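Long-range contact in KaiC domain-containing protein (Pyrococcus horikoshii, PDB 2ZTS), which binds ADP and magnesium and is probably an ATP-binding KaiC-like P-loop protein: residues C[45-56]-C[78-88]. Numbering follows the deposited sequence.
Sequences TFAAQFIYKGAE and MASFGWDFEKY. With ADP (adenosine-5'-diphosphate), chain H.
Y52 packs against W83, F85 and Y88, an aromatic cluster that carries the contact. The W83 methylene CB sits over the middle of the Y52 ring, a CH-pi contact of 3.4 Å to the ring centroid. The W83 five-membered ring follows over the same face, its plane tilted 26° to that of Y52 and slid so far that the rings barely overlap. F85 meets Y52 obliquely, its CZ 3.7 Å from Y52 CB. The Y88 ring stands almost at right angles to Y52. With CG anti to the backbone N (chi1 -175°), the Y52 ring extends from its helix into this cluster.

Smaller apolar contacts continue toward the nucleotide. A48 CB rests on the selenium of M78, a selenomethionine, and also touches F85. The Q49 side chain crosses the six-membered end of W83 obliquely, with Q49 CG 3.4 Å from W83 CZ2. T45 CG2 touches the F81 ring.

One hydrogen bond joins the segments: D84 N donates to Y52 OH at 3.0 Å and 155°. A phenylalanine in place of Y52 would probably leave D84 N without its acceptor here. Within 78-88, G82, with positive phi, belongs to a Schellman motif, and D84 caps the helix that follows by accepting from K87 N.

The ADP site borders one end. T45 N and OG1 both donate hydrogen bonds to ADP O1A, OG1 at 2.8 Å. S80 OG accepts from ADP N6 at 3.1 Å, and F81 lies against the base.

Helix 43-58 follows the P-loop, as in other P-loop NTPases. It packs here against the end of helix 71-79, the start of helix 85-90 and the loop between them. Y52, A55, F85 and Y88 all touch I94 of strand 94-97, while A47, F50 and I51 face strand 138-142 of the central sheet.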
ATOM      1  N   THR C  45      13.838   1.436  28.273  1.00 22.51           N
ATOM      2  CA  THR C  45      13.777   0.981  29.633  1.00 23.38           C
ATOM      3  C   THR C  45      14.361  -0.413  29.835  1.00 24.32           C
ATOM      4  O   THR C  45      15.216  -0.630  30.683  1.00 25.28           O
ATOM      5  CB  THR C  45      12.304   1.048  30.093  1.00 23.61           C
ATOM      6  OG1 THR C  45      11.944   2.435  30.127  1.00 24.88           O
ATOM      7  CG2 THR C  45      12.132   0.613  31.531  1.00 24.79           C
ATOM      8  N   PHE C  46      13.880  -1.342  29.037  1.00 24.80           N
ATOM      9  CA  PHE C  46      14.328  -2.728  28.989  1.00 23.43           C
ATOM     10  C   PHE C  46      15.852  -2.793  28.662  1.00 23.15           C
ATOM     11  O   PHE C  46      16.605  -3.450  29.363  1.00 22.16           O
ATOM     12  CB  PHE C  46      13.508  -3.390  27.915  1.00 23.36           C
ATOM     13  CG  PHE C  46      13.678  -4.841  27.817  1.00 25.28           C
ATOM     14  CD1 PHE C  46      12.669  -5.678  28.194  1.00 25.58           C
ATOM     15  CD2 PHE C  46      14.873  -5.376  27.338  1.00 26.63           C
ATOM     16  CE1 PHE C  46      12.834  -7.037  28.097  1.00 28.75           C
ATOM     17  CE2 PHE C  46      15.049  -6.758  27.236  1.00 28.21           C
ATOM     18  CZ  PHE C  46      14.046  -7.585  27.597  1.00 27.47           C
ATOM     19  N   ALA C  47      16.308  -2.044  27.656  1.00 22.57           N
ATOM     20  CA  ALA C  47      17.750  -1.943  27.321  1.00 21.97           C
ATOM     21  C   ALA C  47      18.617  -1.325  28.432  1.00 22.70           C
ATOM     22  O   ALA C  47      19.755  -1.796  28.682  1.00 22.57           O
ATOM     23  CB  ALA C  47      17.951  -1.181  26.077  1.00 21.89           C
ATOM     24  N   ALA C  48      18.064  -0.350  29.147  1.00 22.74           N
ATOM     25  CA  ALA C  48      18.782   0.304  30.210  1.00 23.02           C
ATOM     26  C   ALA C  48      18.889  -0.636  31.404  1.00 23.86           C
ATOM     27  O   ALA C  48      19.938  -0.691  32.048  1.00 23.41           O
ATOM     28  CB  ALA C  48      18.139   1.566  30.587  1.00 22.33           C
ATOM     29  N   GLN C  49      17.804  -1.353  31.684  1.00 24.33           N
ATOM     30  CA  GLN C  49      17.762  -2.290  32.774  1.00 26.38           C
ATOM     31  C   GLN C  49      18.816  -3.382  32.589  1.00 27.64           C
ATOM     32  O   GLN C  49      19.522  -3.770  33.544  1.00 26.14           O
ATOM     33  CB  GLN C  49      16.356  -2.902  32.886  1.00 27.67           C
ATOM     34  CG  GLN C  49      15.987  -3.428  34.267  1.00 26.90           C
ATOM     35  CD  GLN C  49      14.479  -3.610  34.423  1.00 28.38           C
ATOM     36  OE1 GLN C  49      13.719  -2.837  33.856  1.00 32.42           O
ATOM     37  NE2 GLN C  49      14.049  -4.656  35.145  1.00 24.58           N
ATOM     38  N   PHE C  50      18.948  -3.851  31.349  1.00 27.10           N
ATOM     39  CA  PHE C  50      19.927  -4.860  30.981  1.00 27.32           C
ATOM     40  C   PHE C  50      21.325  -4.369  31.324  1.00 28.03           C
ATOM     41  O   PHE C  50      22.111  -5.139  31.858  1.00 28.17           O
ATOM     42  CB  PHE C  50      19.794  -5.191  29.479  1.00 25.96           C
ATOM     43  CG  PHE C  50      20.916  -6.036  28.867  1.00 26.01           C
ATOM     44  CD1 PHE C  50      21.031  -7.396  29.139  1.00 28.65           C
ATOM     45  CD2 PHE C  50      21.711  -5.531  27.886  1.00 25.76           C
ATOM     46  CE1 PHE C  50      21.976  -8.175  28.516  1.00 25.65           C
ATOM     47  CE2 PHE C  50      22.676  -6.338  27.233  1.00 25.93           C
ATOM     48  CZ  PHE C  50      22.788  -7.646  27.550  1.00 25.10           C
ATOM     49  N   ILE C  51      21.671  -3.140  30.945  1.00 27.40           N
ATOM     50  CA  ILE C  51      23.012  -2.621  31.191  1.00 27.43           C
ATOM     51  C   ILE C  51      23.198  -2.325  32.675  1.00 28.35           C
ATOM     52  O   ILE C  51      24.192  -2.731  33.279  1.00 28.10           O
ATOM     53  CB  ILE C  51      23.294  -1.333  30.409  1.00 27.59           C
ATOM     54  CG1 ILE C  51      23.291  -1.574  28.903  1.00 26.44           C
ATOM     55  CG2 ILE C  51      24.667  -0.739  30.783  1.00 26.77           C
ATOM     56  CD1 ILE C  51      24.305  -2.556  28.417  1.00 28.64           C
ATOM     57  N   TYR C  52      22.214  -1.647  33.256  1.00 28.62           N
ATOM     58  CA  TYR C  52      22.304  -1.226  34.637  1.00 29.44           C
ATOM     59  C   TYR C  52      22.330  -2.398  35.607  1.00 31.12           C
ATOM     60  O   TYR C  52      23.142  -2.405  36.531  1.00 30.86           O
ATOM     61  CB  TYR C  52      21.164  -0.342  35.031  1.00 29.24           C
ATOM     62  CG  TYR C  52      21.325   0.196  36.428  1.00 28.19           C
ATOM     63  CD1 TYR C  52      22.234   1.194  36.679  1.00 30.33           C
ATOM     64  CD2 TYR C  52      20.582  -0.304  37.493  1.00 27.46           C
ATOM     65  CE1 TYR C  52      22.431   1.694  37.997  1.00 30.86           C
ATOM     66  CE2 TYR C  52      20.764   0.204  38.826  1.00 30.13           C
ATOM     67  CZ  TYR C  52      21.686   1.199  39.056  1.00 30.01           C
ATOM     68  OH  TYR C  52      21.913   1.746  40.329  1.00 27.70           O
ATOM     69  N   LYS C  53      21.423  -3.347  35.418  1.00 30.99           N
ATOM     70  CA  LYS C  53      21.408  -4.543  36.233  1.00 32.83           C
ATOM     71  C   LYS C  53      22.614  -5.444  35.926  1.00 33.13           C
ATOM     72  O   LYS C  53      23.149  -6.102  36.807  1.00 31.39           O
ATOM     73  CB  LYS C  53      20.121  -5.345  36.069  1.00 32.03           C
ATOM     74  CG  LYS C  53      18.909  -4.684  36.654  1.00 34.91           C
ATOM     75  CD  LYS C  53      19.106  -4.370  38.140  1.00 37.97           C
ATOM     76  CE  LYS C  53      17.817  -4.160  38.898  1.00 39.13           C
ATOM     77  NZ  LYS C  53      18.105  -3.586  40.237  1.00 42.76           N
ATOM     78  N   GLY C  54      23.015  -5.498  34.675  1.00 33.28           N
ATOM     79  CA  GLY C  54      24.243  -6.171  34.371  1.00 35.11           C
ATOM     80  C   GLY C  54      25.356  -5.703  35.318  1.00 36.76           C
ATOM     81  O   GLY C  54      25.998  -6.521  35.945  1.00 37.76           O
ATOM     82  N   ALA C  55      25.553  -4.396  35.420  1.00 37.92           N
ATOM     83  CA  ALA C  55      26.602  -3.812  36.237  1.00 39.23           C
ATOM     84  C   ALA C  55      26.380  -3.943  37.759  1.00 40.82           C
ATOM     85  O   ALA C  55      27.317  -4.288  38.496  1.00 41.67           O
ATOM     86  CB  ALA C  55      26.797  -2.334  35.865  1.00 38.18           C
ATOM     87  N   GLU C  56      25.162  -3.646  38.209  1.00 42.66           N
ATOM     88  CA  GLU C  56      24.825  -3.525  39.617  1.00 44.22           C
ATOM     89  C   GLU C  56      24.633  -4.872  40.285  1.00 44.59           C
ATOM     90  O   GLU C  56      25.038  -5.057  41.409  1.00 44.85           O
ATOM     91  CB  GLU C  56      23.524  -2.721  39.785  1.00 44.95           C
ATOM     92  CG  GLU C  56      23.173  -2.408  41.239  1.00 48.67           C
ATOM     93  CD  GLU C  56      21.716  -2.587  41.614  1.00 51.80           C
ATOM     94  OE1 GLU C  56      20.893  -3.027  40.775  1.00 55.19           O
ATOM     95  OE2 GLU C  56      21.383  -2.274  42.781  1.00 55.16           O
HETATM   96  N   MSE C  78      16.451   7.468  34.185  1.00 32.01           N
HETATM   97  CA  MSE C  78      16.600   6.174  34.793  1.00 31.43           C
HETATM   98  C   MSE C  78      16.692   6.327  36.311  1.00 32.11           C
HETATM   99  O   MSE C  78      16.432   5.356  37.062  1.00 32.03           O
HETATM  100  CB  MSE C  78      17.804   5.441  34.206  1.00 32.76           C
HETATM  101  CG  MSE C  78      17.687   5.066  32.693  1.00 32.88           C
HETATM  102 SE   MSE C  78      16.000   4.091  32.327  1.00 43.47          SE
HETATM  103  CE  MSE C  78      15.590   4.819  30.486  1.00 40.85           C
ATOM    104  N   ALA C  79      16.988   7.540  36.783  1.00 32.20           N
ATOM    105  CA  ALA C  79      16.925   7.809  38.213  1.00 33.08           C
ATOM    106  C   ALA C  79      15.513   7.616  38.762  1.00 34.59           C
ATOM    107  O   ALA C  79      15.389   7.269  39.935  1.00 34.79           O
ATOM    108  CB  ALA C  79      17.412   9.220  38.544  1.00 33.73           C
ATOM    109  N   SER C  80      14.476   7.772  37.921  1.00 35.00           N
ATOM    110  CA  SER C  80      13.104   7.593  38.358  1.00 36.29           C
ATOM    111  C   SER C  80      12.746   6.144  38.664  1.00 36.96           C
ATOM    112  O   SER C  80      11.736   5.879  39.314  1.00 36.78           O
ATOM    113  CB  SER C  80      12.095   8.270  37.376  1.00 36.93           C
ATOM    114  OG  SER C  80      11.914   7.588  36.104  1.00 38.35           O
ATOM    115  N   PHE C  81      13.558   5.206  38.187  1.00 37.12           N
ATOM    116  CA  PHE C  81      13.510   3.809  38.638  1.00 37.36           C
ATOM    117  C   PHE C  81      14.457   3.491  39.830  1.00 38.20           C
ATOM    118  O   PHE C  81      14.611   2.341  40.247  1.00 38.78           O
ATOM    119  CB  PHE C  81      13.812   2.843  37.466  1.00 37.47           C
ATOM    120  CG  PHE C  81      12.845   2.965  36.320  1.00 35.39           C
ATOM    121  CD1 PHE C  81      11.486   2.830  36.539  1.00 36.12           C
ATOM    122  CD2 PHE C  81      13.286   3.259  35.061  1.00 33.63           C
ATOM    123  CE1 PHE C  81      10.607   2.973  35.542  1.00 33.81           C
ATOM    124  CE2 PHE C  81      12.417   3.402  34.023  1.00 34.36           C
ATOM    125  CZ  PHE C  81      11.051   3.230  34.257  1.00 36.34           C
ATOM    126  N   GLY C  82      15.114   4.487  40.373  1.00 38.50           N
ATOM    127  CA  GLY C  82      16.107   4.204  41.394  1.00 38.67           C
ATOM    128  C   GLY C  82      17.460   3.794  40.855  1.00 38.09           C
ATOM    129  O   GLY C  82      18.271   3.294  41.625  1.00 38.11           O
ATOM    130  N   TRP C  83      17.721   3.986  39.557  1.00 37.28           N
ATOM    131  CA  TRP C  83      18.984   3.508  38.984  1.00 36.48           C
ATOM    132  C   TRP C  83      19.917   4.676  38.877  1.00 36.69           C
ATOM    133  O   TRP C  83      19.621   5.694  38.192  1.00 36.52           O
ATOM    134  CB  TRP C  83      18.831   2.796  37.617  1.00 35.79           C
ATOM    135  CG  TRP C  83      17.815   1.633  37.586  1.00 34.89           C
ATOM    136  CD1 TRP C  83      17.496   0.780  38.604  1.00 34.03           C
ATOM    137  CD2 TRP C  83      17.046   1.186  36.452  1.00 31.83           C
ATOM    138  NE1 TRP C  83      16.598  -0.173  38.175  1.00 31.33           N
ATOM    139  CE2 TRP C  83      16.306   0.061  36.862  1.00 31.82           C
ATOM    140  CE3 TRP C  83      16.930   1.613  35.123  1.00 27.50           C
ATOM    141  CZ2 TRP C  83      15.416  -0.575  36.022  1.00 31.87           C
ATOM    142  CZ3 TRP C  83      16.082   0.970  34.298  1.00 26.80           C
ATOM    143  CH2 TRP C  83      15.320  -0.109  34.739  1.00 29.20           C
ATOM    144  N   ASP C  84      21.052   4.514  39.563  1.00 35.92           N
ATOM    145  CA  ASP C  84      22.121   5.497  39.641  1.00 34.88           C
ATOM    146  C   ASP C  84      23.227   5.179  38.604  1.00 34.09           C
ATOM    147  O   ASP C  84      24.261   4.533  38.889  1.00 32.33           O
ATOM    148  CB  ASP C  84      22.662   5.501  41.090  1.00 35.63           C
ATOM    149  CG  ASP C  84      23.552   6.711  41.401  1.00 36.34           C
ATOM    150  OD1 ASP C  84      24.061   7.371  40.485  1.00 38.74           O
ATOM    151  OD2 ASP C  84      23.804   7.073  42.554  1.00 41.49           O
ATOM    152  N   PHE C  85      23.004   5.632  37.372  1.00 33.46           N
ATOM    153  CA  PHE C  85      23.940   5.339  36.295  1.00 33.24           C
ATOM    154  C   PHE C  85      25.300   5.976  36.617  1.00 34.93           C
ATOM    155  O   PHE C  85      26.368   5.339  36.441  1.00 34.72           O
ATOM    156  CB  PHE C  85      23.411   5.788  34.914  1.00 32.90           C
ATOM    157  CG  PHE C  85      22.633   4.733  34.196  1.00 29.47           C
ATOM    158  CD1 PHE C  85      21.333   4.433  34.567  1.00 29.40           C
ATOM    159  CD2 PHE C  85      23.220   3.997  33.195  1.00 31.92           C
ATOM    160  CE1 PHE C  85      20.620   3.412  33.909  1.00 27.83           C
ATOM    161  CE2 PHE C  85      22.507   2.976  32.533  1.00 32.41           C
ATOM    162  CZ  PHE C  85      21.214   2.686  32.914  1.00 26.67           C
ATOM    163  N   GLU C  86      25.288   7.214  37.079  1.00 36.10           N
ATOM    164  CA  GLU C  86      26.567   7.882  37.243  1.00 38.14           C
ATOM    165  C   GLU C  86      27.492   7.173  38.267  1.00 37.56           C
ATOM    166  O   GLU C  86      28.717   7.100  38.051  1.00 35.12           O
ATOM    167  CB  GLU C  86      26.418   9.371  37.457  1.00 38.66           C
ATOM    168  CG  GLU C  86      25.875   9.847  38.799  1.00 45.90           C
ATOM    169  CD  GLU C  86      26.030  11.368  38.965  1.00 52.23           C
ATOM    170  OE1 GLU C  86      25.769  11.892  40.086  1.00 57.36           O
ATOM    171  OE2 GLU C  86      26.421  12.037  37.967  1.00 56.08           O
ATOM    172  N   LYS C  87      26.903   6.594  39.325  1.00 37.98           N
ATOM    173  CA  LYS C  87      27.684   5.846  40.308  1.00 38.60           C
ATOM    174  C   LYS C  87      28.533   4.782  39.601  1.00 38.86           C
ATOM    175  O   LYS C  87      29.736   4.670  39.848  1.00 39.27           O
ATOM    176  CB  LYS C  87      26.755   5.227  41.349  1.00 40.01           C
ATOM    177  CG  LYS C  87      27.474   4.398  42.429  1.00 41.75           C
ATOM    178  CD  LYS C  87      26.491   3.510  43.187  1.00 45.76           C
ATOM    179  CE  LYS C  87      27.184   2.718  44.296  1.00 49.75           C
ATOM    180  NZ  LYS C  87      28.222   1.780  43.729  1.00 52.88           N
ATOM    181  N   TYR C  88      27.931   4.021  38.678  1.00 37.96           N
ATOM    182  CA  TYR C  88      28.674   2.939  38.003  1.00 36.67           C
ATOM    183  C   TYR C  88      29.596   3.442  36.914  1.00 36.14           C
ATOM    184  O   TYR C  88      30.616   2.823  36.648  1.00 35.52           O
ATOM    185  CB  TYR C  88      27.721   1.804  37.545  1.00 37.53           C
ATOM    186  CG  TYR C  88      27.121   1.092  38.735  1.00 35.30           C
ATOM    187  CD1 TYR C  88      27.806   0.072  39.380  1.00 37.07           C
ATOM    188  CD2 TYR C  88      25.921   1.502  39.263  1.00 36.10           C
ATOM    189  CE1 TYR C  88      27.292  -0.520  40.504  1.00 36.70           C
ATOM    190  CE2 TYR C  88      25.375   0.901  40.350  1.00 37.50           C
ATOM    191  CZ  TYR C  88      26.070  -0.108  40.983  1.00 39.51           C
ATOM    192  OH  TYR C  88      25.494  -0.718  42.091  1.00 41.29           O
TER
HETATM  193  PB  ADP H1903      10.233   3.280  24.004  1.00 22.93           P
HETATM  194  O1B ADP H1903       9.753   1.970  23.545  1.00 17.61           O
HETATM  195  O2B ADP H1903       9.612   4.444  23.222  1.00 24.95           O
HETATM  196  O3B ADP H1903      11.799   3.399  24.001  1.00 24.59           O
HETATM  197  PA  ADP H1903      10.351   3.746  26.893  1.00 22.83           P
HETATM  198  O1A ADP H1903      11.326   2.680  27.441  1.00 22.83           O
HETATM  199  O2A ADP H1903      10.975   5.115  26.759  1.00 18.54           O
HETATM  200  O3A ADP H1903       9.625   3.283  25.514  1.00 22.07           O
HETATM  201  O5' ADP H1903       9.105   3.692  27.877  1.00 31.02           O
HETATM  202  C5' ADP H1903       8.691   4.787  28.628  1.00 33.99           C
HETATM  203  C4' ADP H1903       7.440   4.467  29.409  1.00 32.14           C
HETATM  204  O4' ADP H1903       7.649   3.853  30.660  1.00 34.60           O
HETATM  205  C3' ADP H1903       6.654   5.740  29.655  1.00 30.11           C
HETATM  206  O3' ADP H1903       5.973   6.062  28.441  1.00 29.64           O
HETATM  207  C2' ADP H1903       5.821   5.361  30.864  1.00 29.43           C
HETATM  208  O2' ADP H1903       4.656   4.703  30.512  1.00 25.71           O
HETATM  209  C1' ADP H1903       6.703   4.354  31.611  1.00 33.66           C
HETATM  210  N9  ADP H1903       7.502   4.964  32.686  1.00 35.55           N
HETATM  211  C8  ADP H1903       8.555   5.859  32.537  1.00 36.37           C
HETATM  212  N7  ADP H1903       9.054   6.154  33.756  1.00 37.51           N
HETATM  213  C5  ADP H1903       8.298   5.499  34.681  1.00 39.35           C
HETATM  214  C6  ADP H1903       8.351   5.432  36.071  1.00 42.15           C
HETATM  215  N6  ADP H1903       9.423   5.876  36.742  1.00 44.27           N
HETATM  216  N1  ADP H1903       7.435   4.615  36.738  1.00 45.40           N
HETATM  217  C2  ADP H1903       6.490   3.885  36.036  1.00 43.37           C
HETATM  218  N3  ADP H1903       6.447   3.944  34.638  1.00 39.48           N
HETATM  219  C4  ADP H1903       7.332   4.736  34.002  1.00 38.00           C